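Local coordinates for protein maleylacetoacetate isomerase (Anaeromyxobacter dehalogenans, PDB 4IGJ) that binds glutathione and, as a zeta-class member of the glutathione transferase superfamily, probably isomerises maleylacetoacetate, at residues Y50-V55 with D229-A234; Y28-S33 with A54-A59; A118-L123 with F177-A182; A36-L41 with D187-P192. All coordinates share one frame; numbering follows the deposited sequence.

Interaction 1: Y50-V55 with D229-A234; sequences YEYRAV and DRQPDA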
loop_
_atom_site.group_PDB
_atom_site.type_symbol
_atom_site.label_atom_id
_atom_site.label_comp_id
_atom_site.label_asym_id
_atom_site.label_seq_id
_atom_site.Cartn_x
_atom_site.Cartn_y
_atom_site.Cartn_z
ATOM N N TYR A 50 -9.411 -21.070 -9.522
ATOM C CA TYR A 50 -9.518 -19.941 -10.427
ATOM C C TYR A 50 -8.893 -20.254 -11.781
ATOM O O TYR A 50 -7.994 -21.095 -11.874
ATOM C CB TYR A 50 -8.877 -18.690 -9.814
ATOM C CG TYR A 50 -7.379 -18.774 -9.602
ATOM C CD1 TYR A 50 -6.497 -18.272 -10.545
ATOM C CD2 TYR A 50 -6.852 -19.347 -8.455
ATOM C CE1 TYR A 50 -5.129 -18.344 -10.343
ATOM C CE2 TYR A 50 -5.494 -19.425 -8.243
ATOM C CZ TYR A 50 -4.638 -18.917 -9.189
ATOM O OH TYR A 50 -3.287 -18.991 -8.966
ATOM N N GLU A 51 -9.381 -19.581 -12.818
ATOM C CA GLU A 51 -8.769 -19.659 -14.147
ATOM C C GLU A 51 -7.580 -18.718 -14.244
ATOM O O GLU A 51 -7.652 -17.568 -13.810
ATOM C CB GLU A 51 -9.772 -19.279 -15.228
ATOM C CG GLU A 51 -11.015 -20.130 -15.253
ATOM C CD GLU A 51 -11.943 -19.738 -16.382
ATOM O OE1 GLU A 51 -12.820 -20.553 -16.738
ATOM O OE2 GLU A 51 -11.792 -18.613 -16.912
ATOM N N TYR A 52 -6.490 -19.202 -14.824
ATOM C CA TYR A 52 -5.298 -18.385 -14.993
ATOM C C TYR A 52 -5.325 -17.757 -16.377
ATOM O O TYR A 52 -5.351 -18.472 -17.385
ATOM C CB TYR A 52 -4.044 -19.243 -14.832
ATOM C CG TYR A 52 -2.751 -18.460 -14.700
ATOM C CD1 TYR A 52 -2.186 -18.236 -13.457
ATOM C CD2 TYR A 52 -2.084 -17.976 -15.813
ATOM C CE1 TYR A 52 -1.002 -17.532 -13.320
ATOM C CE2 TYR A 52 -0.900 -17.262 -15.690
ATOM C CZ TYR A 52 -0.361 -17.048 -14.440
ATOM O OH TYR A 52 0.820 -16.349 -14.299
ATOM N N ARG A 53 -5.335 -16.429 -16.436
ATOM C CA ARG A 53 -5.226 -15.727 -17.711
ATOM C C ARG A 53 -3.878 -15.026 -17.734
ATOM O O ARG A 53 -3.663 -14.035 -17.029
ATOM C CB ARG A 53 -6.359 -14.711 -17.896
ATOM C CG ARG A 53 -6.581 -14.223 -19.357
ATOM C CD ARG A 53 -5.495 -13.265 -19.881
ATOM N NE ARG A 53 -5.928 -12.514 -21.061
ATOM C CZ ARG A 53 -5.128 -11.749 -21.800
ATOM N NH1 ARG A 53 -3.844 -11.630 -21.491
ATOM N NH2 ARG A 53 -5.609 -11.104 -22.855
ATOM N N ALA A 54 -2.971 -15.540 -18.557
ATOM C CA ALA A 54 -1.626 -15.003 -18.630
ATOM C C ALA A 54 -1.598 -13.645 -19.313
ATOM O O ALA A 54 -2.240 -13.436 -20.350
ATOM C CB ALA A 54 -0.706 -15.983 -19.358
ATOM N N VAL A 55 -0.851 -12.722 -18.722
ATOM C CA VAL A 55 -0.597 -11.430 -19.334
ATOM C C VAL A 55 0.907 -11.310 -19.474
ATOM O O VAL A 55 1.623 -11.228 -18.482
ATOM C CB VAL A 55 -1.150 -10.277 -18.470
ATOM C CG1 VAL A 55 -0.766 -8.925 -19.069
ATOM C CG2 VAL A 55 -2.662 -10.396 -18.315
ATOM N N ASP A 229 7.478 -20.331 -10.536
ATOM C CA ASP A 229 7.942 -21.454 -11.348
ATOM C C ASP A 229 6.834 -22.436 -11.706
ATOM O O ASP A 229 6.981 -23.227 -12.641
ATOM C CB ASP A 229 9.064 -22.203 -10.633
ATOM C CG ASP A 229 10.324 -21.388 -10.513
ATOM O OD1 ASP A 229 10.428 -20.340 -11.177
ATOM O OD2 ASP A 229 11.209 -21.801 -9.733
ATOM N N ARG A 230 5.740 -22.416 -10.956
ATOM C CA ARG A 230 4.642 -23.347 -11.209
ATOM C C ARG A 230 3.521 -22.740 -12.044
ATOM O O ARG A 230 2.506 -23.386 -12.284
ATOM C CB ARG A 230 4.062 -23.860 -9.891
ATOM C CG ARG A 230 5.076 -24.548 -9.009
ATOM C CD ARG A 230 5.518 -25.899 -9.553
ATOM N NE ARG A 230 4.496 -26.936 -9.421
ATOM C CZ ARG A 230 4.102 -27.474 -8.267
ATOM N NH1 ARG A 230 4.618 -27.062 -7.115
ATOM N NH2 ARG A 230 3.173 -28.419 -8.264
ATOM N N GLN A 231 3.687 -21.502 -12.501
ATOM C CA GLN A 231 2.603 -20.842 -13.224
ATOM C C GLN A 231 2.594 -21.268 -14.690
ATOM O O GLN A 231 3.646 -21.604 -15.237
ATOM C CB GLN A 231 2.714 -19.318 -13.102
ATOM C CG GLN A 231 2.655 -18.811 -11.659
ATOM C CD GLN A 231 1.599 -19.525 -10.846
ATOM O OE1 GLN A 231 0.415 -19.491 -11.174
ATOM N NE2 GLN A 231 2.027 -20.187 -9.784
ATOM N N PRO A 232 1.412 -21.257 -15.332
ATOM C CA PRO A 232 1.314 -21.704 -16.731
ATOM C C PRO A 232 2.250 -20.980 -17.695
ATOM O O PRO A 232 2.714 -21.606 -18.657
ATOM C CB PRO A 232 -0.145 -21.405 -17.095
ATOM C CG PRO A 232 -0.879 -21.501 -15.806
ATOM C CD PRO A 232 0.081 -20.992 -14.746
ATOM N N ASP A 233 2.530 -19.703 -17.452
ATOM C CA ASP A 233 3.347 -18.918 -18.373
ATOM C C ASP A 233 4.827 -18.849 -17.984
ATOM O O ASP A 233 5.581 -18.091 -18.583
ATOM C CB ASP A 233 2.771 -17.504 -18.556
ATOM C CG ASP A 233 2.679 -16.721 -17.242
ATOM O OD1 ASP A 233 2.326 -17.314 -16.198
ATOM O OD2 ASP A 233 2.940 -15.502 -17.255
ATOM N N ALA A 234 5.252 -19.627 -16.991
ATOM C CA ALA A 234 6.654 -19.599 -16.591
ATOM C C ALA A 234 7.566 -20.189 -17.674
ATOM O O ALA A 234 7.354 -21.312 -18.136
ATOM C CB ALA A 234 6.865 -20.333 -15.272
#
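Tyr52 OH has two polar partners. Across the contact it gives a short but weak hydrogen bond to Asp233 OD1, at 2.6 Å. A second weak bond joins it to Ser29 OG on the adjoining strand. The ring and the carboxylate are turned 49° from each other. Asp233 OD2 accepts from Trp31 N, so each carboxylate oxygen has a partner, which probably limits the group's rotation. Asp233 CG stands between its backbone N and carbonyl carbon (chi1 59°), which brings OD1 to the tyrosine hydroxyl.

Pro232 lies over one face of the Tyr52 ring. Its CD is 3.6 Å from the ring centroid, almost exactly on the normal, a clear CH-pi contact. Gln231 OE1 approaches Tyr52 CE1 obliquely, at 3.2 Å. The other end of that amide is held by main-chain oxygens: NE2 bonds to His227 O and Ala225 O. Ala54 CB rests on Asp233 CB at 3.9 Å. A type I turn from Gln231 to Ala234 lets three successive residues reach the same tyrosine.

The contact lies at the surface. Strand 51-54 is an outermost strand of the sheet within this chain and pairs in parallel with strand 24-29. The loop 229-234 follows helix 221-226. Arg40 of helix 34-45 touches both Tyr52 and Gln231.

Interaction 2: Y28-S33 with A54-A59; sequences YSYWRS and AVDLLA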
loop_
_atom_site.group_PDB
_atom_site.type_symbol
_atom_site.label_atom_id
_atom_site.label_comp_id
_atom_site.label_asym_id
_atom_site.label_seq_id
_atom_site.Cartn_x
_atom_site.Cartn_y
_atom_site.Cartn_z
ATOM N N TYR A 28 -5.950 -12.440 -13.889
ATOM C CA TYR A 28 -4.985 -11.941 -14.869
ATOM C C TYR A 28 -3.637 -11.814 -14.174
ATOM O O TYR A 28 -3.469 -10.989 -13.271
ATOM C CB TYR A 28 -5.441 -10.591 -15.424
ATOM C CG TYR A 28 -6.648 -10.701 -16.322
ATOM C CD1 TYR A 28 -6.506 -10.697 -17.703
ATOM C CD2 TYR A 28 -7.930 -10.830 -15.793
ATOM C CE1 TYR A 28 -7.603 -10.807 -18.534
ATOM C CE2 TYR A 28 -9.036 -10.940 -16.622
ATOM C CZ TYR A 28 -8.864 -10.925 -17.992
ATOM O OH TYR A 28 -9.960 -11.036 -18.822
ATOM N N SER A 29 -2.685 -12.647 -14.589
ATOM C CA SER A 29 -1.433 -12.825 -13.868
ATOM C C SER A 29 -0.278 -12.924 -14.851
ATOM O O SER A 29 -0.456 -13.376 -15.988
ATOM C CB SER A 29 -1.496 -14.107 -13.031
ATOM O OG SER A 29 -0.257 -14.424 -12.419
ATOM N N TYR A 30 0.892 -12.481 -14.401
ATOM C CA TYR A 30 2.166 -12.732 -15.075
ATOM C C TYR A 30 2.980 -13.575 -14.104
ATOM O O TYR A 30 2.976 -13.307 -12.898
ATOM C CB TYR A 30 2.858 -11.395 -15.356
ATOM C CG TYR A 30 4.255 -11.470 -15.946
ATOM C CD1 TYR A 30 4.478 -12.027 -17.198
ATOM C CD2 TYR A 30 5.336 -10.937 -15.261
ATOM C CE1 TYR A 30 5.752 -12.083 -17.734
ATOM C CE2 TYR A 30 6.610 -10.982 -15.786
ATOM C CZ TYR A 30 6.809 -11.553 -17.022
ATOM O OH TYR A 30 8.085 -11.593 -17.539
ATOM N N TRP A 31 3.681 -14.595 -14.604
ATOM C CA TRP A 31 4.316 -15.575 -13.717
ATOM C C TRP A 31 5.222 -14.911 -12.684
ATOM O O TRP A 31 5.240 -15.311 -11.516
ATOM C CB TRP A 31 5.094 -16.633 -14.528
ATOM C CG TRP A 31 6.299 -16.072 -15.228
ATOM C CD1 TRP A 31 6.306 -15.312 -16.357
ATOM C CD2 TRP A 31 7.668 -16.223 -14.832
ATOM N NE1 TRP A 31 7.601 -14.978 -16.696
ATOM C CE2 TRP A 31 8.454 -15.512 -15.767
ATOM C CE3 TRP A 31 8.307 -16.884 -13.778
ATOM C CZ2 TRP A 31 9.847 -15.450 -15.685
ATOM C CZ3 TRP A 31 9.689 -16.829 -13.699
ATOM C CH2 TRP A 31 10.446 -16.113 -14.648
ATOM N N ARG A 32 5.928 -13.865 -13.094
ATOM C CA ARG A 32 6.931 -13.269 -12.222
ATOM C C ARG A 32 6.478 -12.013 -11.479
ATOM O O ARG A 32 7.252 -11.431 -10.715
ATOM C CB ARG A 32 8.202 -12.969 -13.006
ATOM C CG ARG A 32 9.448 -13.175 -12.184
ATOM C CD ARG A 32 10.680 -12.894 -13.006
ATOM N NE ARG A 32 11.808 -13.693 -12.550
ATOM C CZ ARG A 32 12.974 -13.746 -13.181
ATOM N NH1 ARG A 32 13.957 -14.500 -12.707
ATOM N NH2 ARG A 32 13.153 -13.040 -14.286
ATOM N N SER A 33 5.237 -11.596 -11.695
ATOM C CA SER A 33 4.710 -10.393 -11.033
ATOM C C SER A 33 4.538 -10.605 -9.530
ATOM O O SER A 33 3.779 -11.481 -9.108
ATOM C CB SER A 33 3.354 -10.020 -11.641
ATOM O OG SER A 33 2.650 -9.108 -10.808
ATOM N N ALA A 54 -2.971 -15.540 -18.557
ATOM C CA ALA A 54 -1.626 -15.003 -18.630
ATOM C C ALA A 54 -1.598 -13.645 -19.313
ATOM O O ALA A 54 -2.240 -13.436 -20.350
ATOM C CB ALA A 54 -0.706 -15.983 -19.358
ATOM N N VAL A 55 -0.851 -12.722 -18.722
ATOM C CA VAL A 55 -0.597 -11.430 -19.334
ATOM C C VAL A 55 0.907 -11.310 -19.474
ATOM O O VAL A 55 1.623 -11.228 -18.482
ATOM C CB VAL A 55 -1.150 -10.277 -18.470
ATOM C CG1 VAL A 55 -0.766 -8.925 -19.069
ATOM C CG2 VAL A 55 -2.662 -10.396 -18.315
ATOM N N ASP A 56 1.394 -11.346 -20.712
ATOM C CA ASP A 56 2.833 -11.319 -20.954
ATOM C C ASP A 56 3.354 -9.896 -20.821
ATOM O O ASP A 56 3.376 -9.132 -21.790
ATOM C CB ASP A 56 3.154 -11.886 -22.338
ATOM C CG ASP A 56 4.627 -12.216 -22.513
ATOM O OD1 ASP A 56 5.468 -11.622 -21.809
ATOM O OD2 ASP A 56 4.943 -13.066 -23.377
ATOM N N LEU A 57 3.774 -9.538 -19.613
ATOM C CA LEU A 57 4.241 -8.184 -19.353
ATOM C C LEU A 57 5.526 -7.867 -20.108
ATOM O O LEU A 57 5.777 -6.711 -20.440
ATOM C CB LEU A 57 4.421 -7.947 -17.853
ATOM C CG LEU A 57 3.125 -7.885 -17.043
ATOM C CD1 LEU A 57 3.424 -7.669 -15.569
ATOM C CD2 LEU A 57 2.225 -6.773 -17.577
ATOM N N LEU A 58 6.334 -8.887 -20.385
ATOM C CA LEU A 58 7.588 -8.656 -21.103
ATOM C C LEU A 58 7.363 -8.388 -22.590
ATOM O O LEU A 58 7.959 -7.473 -23.152
ATOM C CB LEU A 58 8.567 -9.813 -20.911
ATOM C CG LEU A 58 9.986 -9.537 -21.411
ATOM C CD1 LEU A 58 10.511 -8.210 -20.851
ATOM C CD2 LEU A 58 10.915 -10.683 -21.045
ATOM N N ALA A 59 6.513 -9.194 -23.222
ATOM C CA ALA A 59 6.200 -9.017 -24.642
ATOM C C ALA A 59 5.535 -7.667 -24.846
ATOM O O ALA A 59 5.764 -6.971 -25.841
ATOM C CB ALA A 59 5.284 -10.127 -25.127
#
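Tyr28 turns its ring edge to Val55 CG2, with CD1 3.9 Å from that methyl. Ser29 makes a parallel bridge with Ala54: its O accepts from Val55 N at 2.8 Å, with an N-H...O angle of 156°. Ser29 OG has its stronger partner outside, Arg40 NH1. Tyr30 carries the largest share of the contact. CG anti to the backbone N (chi1 175°) sends the ring over the loop 54-59. Leu57 CB lies over one face, 4.0 Å from the centroid, and Trp31 CD1 covers the opposite face. At the end of the ring, Tyr30 OH packs on Leu58 CB at 3.8 Å. A glycine in place of Tyr30 is likely to leave Leu57 and Leu58 without their aromatic partner and open a gap beside Trp31. A type I turn then leads to Ser33, the N-cap of helix 34-45. Asp56 caps helix 59-62 through Ala59 N. Parallel strands 24-29 and 51-54 joined through helix 34-45 form the beta-alpha-beta unit of the thioredoxin-like N-terminal domain of glutathione transferases.

Interaction 3: A118-L123 with F177-A182; sequences ARVRAL and FSHGDA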
loop_
_atom_site.group_PDB
_atom_site.type_symbol
_atom_site.label_atom_id
_atom_site.label_comp_id
_atom_site.label_asym_id
_atom_site.label_seq_id
_atom_site.Cartn_x
_atom_site.Cartn_y
_atom_site.Cartn_z
ATOM N N ALA A 118 -4.311 -4.659 12.664
ATOM C CA ALA A 118 -3.501 -3.491 12.376
ATOM C C ALA A 118 -2.044 -3.860 12.179
ATOM O O ALA A 118 -1.388 -3.307 11.290
ATOM C CB ALA A 118 -3.649 -2.454 13.493
ATOM N N ARG A 119 -1.522 -4.786 12.982
ATOM C CA ARG A 119 -0.136 -5.232 12.819
ATOM C C ARG A 119 0.052 -5.928 11.473
ATOM O O ARG A 119 1.000 -5.655 10.736
ATOM C CB ARG A 119 0.284 -6.168 13.960
ATOM C CG ARG A 119 1.714 -6.678 13.841
ATOM C CD ARG A 119 2.142 -7.565 15.012
ATOM N NE ARG A 119 3.532 -8.015 14.874
ATOM C CZ ARG A 119 3.912 -9.119 14.234
ATOM N NH1 ARG A 119 3.022 -9.906 13.660
ATOM N NH2 ARG A 119 5.195 -9.437 14.159
ATOM N N VAL A 120 -0.859 -6.835 11.149
ATOM C CA VAL A 120 -0.741 -7.568 9.886
ATOM C C VAL A 120 -0.835 -6.637 8.685
ATOM O O VAL A 120 -0.039 -6.741 7.742
ATOM C CB VAL A 120 -1.797 -8.680 9.775
ATOM C CG1 VAL A 120 -1.823 -9.274 8.371
ATOM C CG2 VAL A 120 -1.518 -9.782 10.792
ATOM N N ARG A 121 -1.788 -5.711 8.725
ATOM C CA ARG A 121 -1.901 -4.757 7.641
ATOM C C ARG A 121 -0.659 -3.887 7.526
ATOM O O ARG A 121 -0.236 -3.556 6.417
ATOM C CB ARG A 121 -3.157 -3.899 7.802
ATOM C CG ARG A 121 -4.454 -4.640 7.524
ATOM C CD ARG A 121 -5.623 -3.679 7.587
ATOM N NE ARG A 121 -6.887 -4.301 7.185
ATOM C CZ ARG A 121 -7.935 -4.489 7.986
ATOM N NH1 ARG A 121 -7.903 -4.115 9.264
ATOM N NH2 ARG A 121 -9.026 -5.059 7.495
ATOM N N ALA A 122 -0.067 -3.516 8.654
ATOM C CA ALA A 122 1.151 -2.709 8.615
ATOM C C ALA A 122 2.302 -3.465 7.962
ATOM O O ALA A 122 3.034 -2.891 7.163
ATOM C CB ALA A 122 1.547 -2.224 10.009
ATOM N N LEU A 123 2.463 -4.741 8.312
ATOM C CA LEU A 123 3.502 -5.569 7.694
ATOM C C LEU A 123 3.284 -5.650 6.190
ATOM O O LEU A 123 4.227 -5.505 5.404
ATOM C CB LEU A 123 3.508 -6.966 8.313
ATOM C CG LEU A 123 3.910 -6.981 9.786
ATOM C CD1 LEU A 123 3.727 -8.372 10.374
ATOM C CD2 LEU A 123 5.347 -6.548 9.934
ATOM N N PHE A 177 5.402 -17.830 11.693
ATOM C CA PHE A 177 5.111 -17.000 10.517
ATOM C C PHE A 177 5.198 -15.517 10.865
ATOM O O PHE A 177 5.598 -15.174 11.969
ATOM C CB PHE A 177 3.743 -17.363 9.934
ATOM C CG PHE A 177 3.672 -18.760 9.409
ATOM C CD1 PHE A 177 4.016 -19.038 8.098
ATOM C CD2 PHE A 177 3.286 -19.810 10.229
ATOM C CE1 PHE A 177 3.967 -20.337 7.608
ATOM C CE2 PHE A 177 3.226 -21.114 9.739
ATOM C CZ PHE A 177 3.575 -21.377 8.433
ATOM N N SER A 178 4.855 -14.637 9.928
ATOM C CA SER A 178 4.985 -13.201 10.177
ATOM C C SER A 178 4.169 -12.740 11.380
ATOM O O SER A 178 4.613 -11.877 12.144
ATOM C CB SER A 178 4.589 -12.385 8.948
ATOM O OG SER A 178 5.450 -12.626 7.844
ATOM N N HIS A 179 2.978 -13.309 11.535
ATOM C CA HIS A 179 2.115 -12.995 12.670
ATOM C C HIS A 179 1.582 -14.281 13.256
ATOM O O HIS A 179 0.736 -14.948 12.660
ATOM C CB HIS A 179 0.944 -12.106 12.245
ATOM C CG HIS A 179 0.071 -11.676 13.385
ATOM N ND1 HIS A 179 0.387 -10.625 14.212
ATOM C CD2 HIS A 179 -1.111 -12.165 13.833
ATOM C CE1 HIS A 179 -0.559 -10.478 15.122
ATOM N NE2 HIS A 179 -1.484 -11.399 14.908
ATOM N N GLY A 180 2.088 -14.632 14.431
ATOM C CA GLY A 180 1.673 -15.852 15.089
ATOM C C GLY A 180 2.133 -17.105 14.371
ATOM O O GLY A 180 3.176 -17.118 13.711
ATOM N N ASP A 181 1.332 -18.155 14.485
ATOM C CA ASP A 181 1.758 -19.484 14.081
ATOM C C ASP A 181 1.020 -20.018 12.855
ATOM O O ASP A 181 1.043 -21.218 12.581
ATOM C CB ASP A 181 1.605 -20.447 15.260
ATOM C CG ASP A 181 2.423 -20.019 16.465
ATOM O OD1 ASP A 181 3.607 -19.661 16.280
ATOM O OD2 ASP A 181 1.884 -20.033 17.593
ATOM N N ALA A 182 0.378 -19.122 12.111
ATOM C CA ALA A 182 -0.289 -19.511 10.873
ATOM C C ALA A 182 -0.133 -18.408 9.829
ATOM O O ALA A 182 0.092 -17.254 10.177
ATOM C CB ALA A 182 -1.752 -19.806 11.128
#
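Ser178 O is gripped end-on by both terminal nitrogens of Arg119. NH1 is 3.0 Å and NH2 3.2 Å from this oxygen, which lies near the guanidinium plane. NH1 also donates to His179 ND1 at 2.8 Å, near the imidazole plane but with a bent angle of 136°. As the acceptor, ND1 probably carries no hydrogen. These bonds hold for one of the two conformers of Arg119 and may not be made all the time. The extended chain, with CG anti to the backbone N (chi1 179°), carries the guanidinium from the helix to the loop.

Apolar packing adjoins this grip. Val120 CG2 comes over one face of the His179 ring, nearest CG at 3.6 Å and offset toward the rim. Together with the grip it makes the tight part of the contact.

Leu123 fits more loosely. Its CD1 covers a face of the guanidinium but stays 4.0 Å from Ser178 O and 4.3 Å from Ser178 CB. Ser178 OG points elsewhere, to Asp187 OD1. Arg119 and His179 are partly exposed, and the solvent side is theirs.

Helix 114-128 here meets the loop between helices 150-171 and 185-199. Leu123 also packs on Leu166, Ala169 and Val170 of helix 150-171 and on Ala186 of helix 185-199. Arg121 of helix 114-128 forms a salt bridge with Glu102 of the second subunit.

Interaction 4: A36-L41 with D187-P192; sequences AWRVRL and DCYLVP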
loop_
_atom_site.group_PDB
_atom_site.type_symbol
_atom_site.label_atom_id
_atom_site.label_comp_id
_atom_site.label_asym_id
_atom_site.label_seq_id
_atom_site.Cartn_x
_atom_site.Cartn_y
_atom_site.Cartn_z
ATOM N N ALA A 36 0.912 -9.971 -8.479
ATOM C CA ALA A 36 0.018 -11.070 -8.831
ATOM C C ALA A 36 0.254 -12.263 -7.923
ATOM O O ALA A 36 -0.690 -12.955 -7.539
ATOM C CB ALA A 36 0.192 -11.476 -10.292
ATOM N N TRP A 37 1.513 -12.500 -7.569
ATOM C CA TRP A 37 1.863 -13.599 -6.682
ATOM C C TRP A 37 1.139 -13.466 -5.333
ATOM O O TRP A 37 0.657 -14.460 -4.795
ATOM C CB TRP A 37 3.388 -13.628 -6.527
ATOM C CG TRP A 37 4.022 -14.765 -5.768
ATOM C CD1 TRP A 37 3.415 -15.751 -5.032
ATOM C CD2 TRP A 37 5.423 -15.004 -5.676
ATOM N NE1 TRP A 37 4.367 -16.581 -4.489
ATOM C CE2 TRP A 37 5.610 -16.140 -4.874
ATOM C CE3 TRP A 37 6.542 -14.354 -6.202
ATOM C CZ2 TRP A 37 6.881 -16.646 -4.584
ATOM C CZ3 TRP A 37 7.787 -14.842 -5.914
ATOM C CH2 TRP A 37 7.958 -15.981 -5.117
ATOM N N ARG A 38 1.055 -12.247 -4.792
ATOM C CA ARG A 38 0.337 -12.024 -3.535
ATOM C C ARG A 38 -1.085 -12.534 -3.637
ATOM O O ARG A 38 -1.589 -13.181 -2.711
ATOM C CB ARG A 38 0.289 -10.540 -3.172
ATOM C CG ARG A 38 1.655 -9.863 -3.067
ATOM C CD ARG A 38 1.472 -8.382 -3.273
ATOM N NE ARG A 38 2.716 -7.628 -3.223
ATOM C CZ ARG A 38 2.795 -6.332 -3.508
ATOM N NH1 ARG A 38 1.711 -5.666 -3.884
ATOM N NH2 ARG A 38 3.970 -5.705 -3.443
ATOM N N VAL A 39 -1.736 -12.236 -4.759
ATOM C CA VAL A 39 -3.112 -12.663 -4.965
ATOM C C VAL A 39 -3.208 -14.180 -5.152
ATOM O O VAL A 39 -4.103 -14.820 -4.586
ATOM C CB VAL A 39 -3.791 -11.870 -6.094
ATOM C CG1 VAL A 39 -5.221 -12.351 -6.310
ATOM C CG2 VAL A 39 -3.785 -10.377 -5.738
ATOM N N ARG A 40 -2.264 -14.759 -5.888
ATOM C CA ARG A 40 -2.208 -16.214 -6.033
ATOM C C ARG A 40 -2.087 -16.890 -4.671
ATOM O O ARG A 40 -2.683 -17.940 -4.439
ATOM C CB ARG A 40 -1.042 -16.631 -6.936
ATOM C CG ARG A 40 -1.165 -16.117 -8.349
ATOM C CD ARG A 40 -0.257 -16.886 -9.305
ATOM N NE ARG A 40 1.161 -16.806 -8.954
ATOM C CZ ARG A 40 2.044 -15.995 -9.534
ATOM N NH1 ARG A 40 1.672 -15.153 -10.498
ATOM N NH2 ARG A 40 3.311 -16.026 -9.139
ATOM N N LEU A 41 -1.318 -16.289 -3.768
ATOM C CA LEU A 41 -1.192 -16.818 -2.416
ATOM C C LEU A 41 -2.503 -16.734 -1.639
ATOM O O LEU A 41 -2.893 -17.695 -0.975
ATOM C CB LEU A 41 -0.062 -16.113 -1.666
ATOM C CG LEU A 41 1.318 -16.600 -2.106
ATOM C CD1 LEU A 41 2.378 -15.684 -1.519
ATOM C CD2 LEU A 41 1.526 -18.031 -1.646
ATOM N N ASP A 187 2.390 -12.663 5.245
ATOM C CA ASP A 187 3.242 -13.608 4.536
ATOM C C ASP A 187 3.028 -13.536 3.032
ATOM O O ASP A 187 3.947 -13.803 2.258
ATOM C CB ASP A 187 2.987 -15.021 5.042
ATOM C CG ASP A 187 3.129 -15.116 6.544
ATOM O OD1 ASP A 187 4.251 -14.888 7.038
ATOM O OD2 ASP A 187 2.115 -15.398 7.216
ATOM N N CYS A 188 1.816 -13.184 2.618
ATOM C CA CYS A 188 1.499 -13.045 1.198
ATOM C C CYS A 188 2.312 -11.931 0.544
ATOM O O CYS A 188 2.588 -11.983 -0.663
ATOM C CB CYS A 188 0.001 -12.801 0.997
ATOM S SG CYS A 188 -1.062 -14.191 1.529
ATOM N N TYR A 189 2.700 -10.937 1.342
ATOM C CA TYR A 189 3.547 -9.829 0.881
ATOM C C TYR A 189 5.041 -10.115 1.076
ATOM O O TYR A 189 5.860 -9.777 0.216
ATOM C CB TYR A 189 3.135 -8.511 1.575
ATOM C CG TYR A 189 1.897 -7.918 0.951
ATOM C CD1 TYR A 189 1.995 -6.910 0.005
ATOM C CD2 TYR A 189 0.632 -8.404 1.271
ATOM C CE1 TYR A 189 0.859 -6.384 -0.608
ATOM C CE2 TYR A 189 -0.503 -7.890 0.656
ATOM C CZ TYR A 189 -0.382 -6.890 -0.276
ATOM O OH TYR A 189 -1.496 -6.389 -0.896
ATOM N N LEU A 190 5.395 -10.735 2.196
ATOM C CA LEU A 190 6.798 -11.039 2.491
ATOM C C LEU A 190 7.446 -11.968 1.464
ATOM O O LEU A 190 8.544 -11.694 0.964
ATOM C CB LEU A 190 6.918 -11.668 3.877
ATOM C CG LEU A 190 8.333 -12.123 4.219
ATOM C CD1 LEU A 190 9.248 -10.927 4.320
ATOM C CD2 LEU A 190 8.305 -12.889 5.523
ATOM N N VAL A 191 6.768 -13.065 1.146
ATOM C CA VAL A 191 7.379 -14.111 0.337
ATOM C C VAL A 191 7.778 -13.633 -1.069
ATOM O O VAL A 191 8.915 -13.832 -1.482
ATOM C CB VAL A 191 6.519 -15.392 0.353
ATOM C CG1 VAL A 191 6.962 -16.362 -0.738
ATOM C CG2 VAL A 191 6.616 -16.056 1.723
ATOM N N PRO A 192 6.878 -12.955 -1.788
ATOM C CA PRO A 192 7.304 -12.474 -3.105
ATOM C C PRO A 192 8.400 -11.408 -3.024
ATOM O O PRO A 192 9.234 -11.318 -3.932
ATOM C CB PRO A 192 6.010 -11.909 -3.698
ATOM C CG PRO A 192 4.921 -12.707 -3.010
ATOM C CD PRO A 192 5.423 -12.798 -1.597
HETATM O O HOH W 1 5.075 -8.905 -2.256
#
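Pro192 lies over one face of the Trp37 indole, its CG 3.7 Å from the centroid of the five-membered ring. Trp37 CG is anti to the backbone N (chi1 -174°), which brings the indole there. Arg38 runs across a face of Tyr189: NE is 3.4 Å from CD1, and the guanidinium and ring planes are 30° apart. Leu41 CB packs on Cys188 SG at 3.9 Å. Cys188 O is buried without a partner: Pro192 lacks the N-H to reach it, and the helix kinks there.

One water bridges Arg38 NE, at 2.9 Å, and Tyr189 O. Further out, Ser93 OG bonds to both Arg38 NH1 and Tyr189 OH. Tyr195 and His227 meet Trp37 edge-to-face. Replacing Trp37 by an alanine would probably open a gap over Pro192 and leave Tyr195 and His227 without the ring they meet.

The axes of segments 36-41 and 187-192 approach to 8.7 Å, with 134° between their N-to-C directions. They form part of the buried domain interface of a glutathione transferase, beside the glutathione site that includes Arg38.

How the interactions relate
Interaction 4 is the core of the set, its centre about 3 Å from the centre of the chain, and rests on aromatic and apolar packing. Interaction 1 is a surface contact built on one weak hydrogen bond and a proline over a ring face. Interaction 2, partly buried, combines one parallel strand bridge with tyrosine packing on a loop. These two share Ala54 and Val55. Arg40, on the first helix of interaction 4, bonds to Ser29 and Trp31 of interaction 2 and touches Gln231 of interaction 1. Interaction 3 is buried in the helical domain, across the chain's centre from interactions 1 and 2. It uses an arginine grip and meets interaction 4 through Ser178 and Asp187.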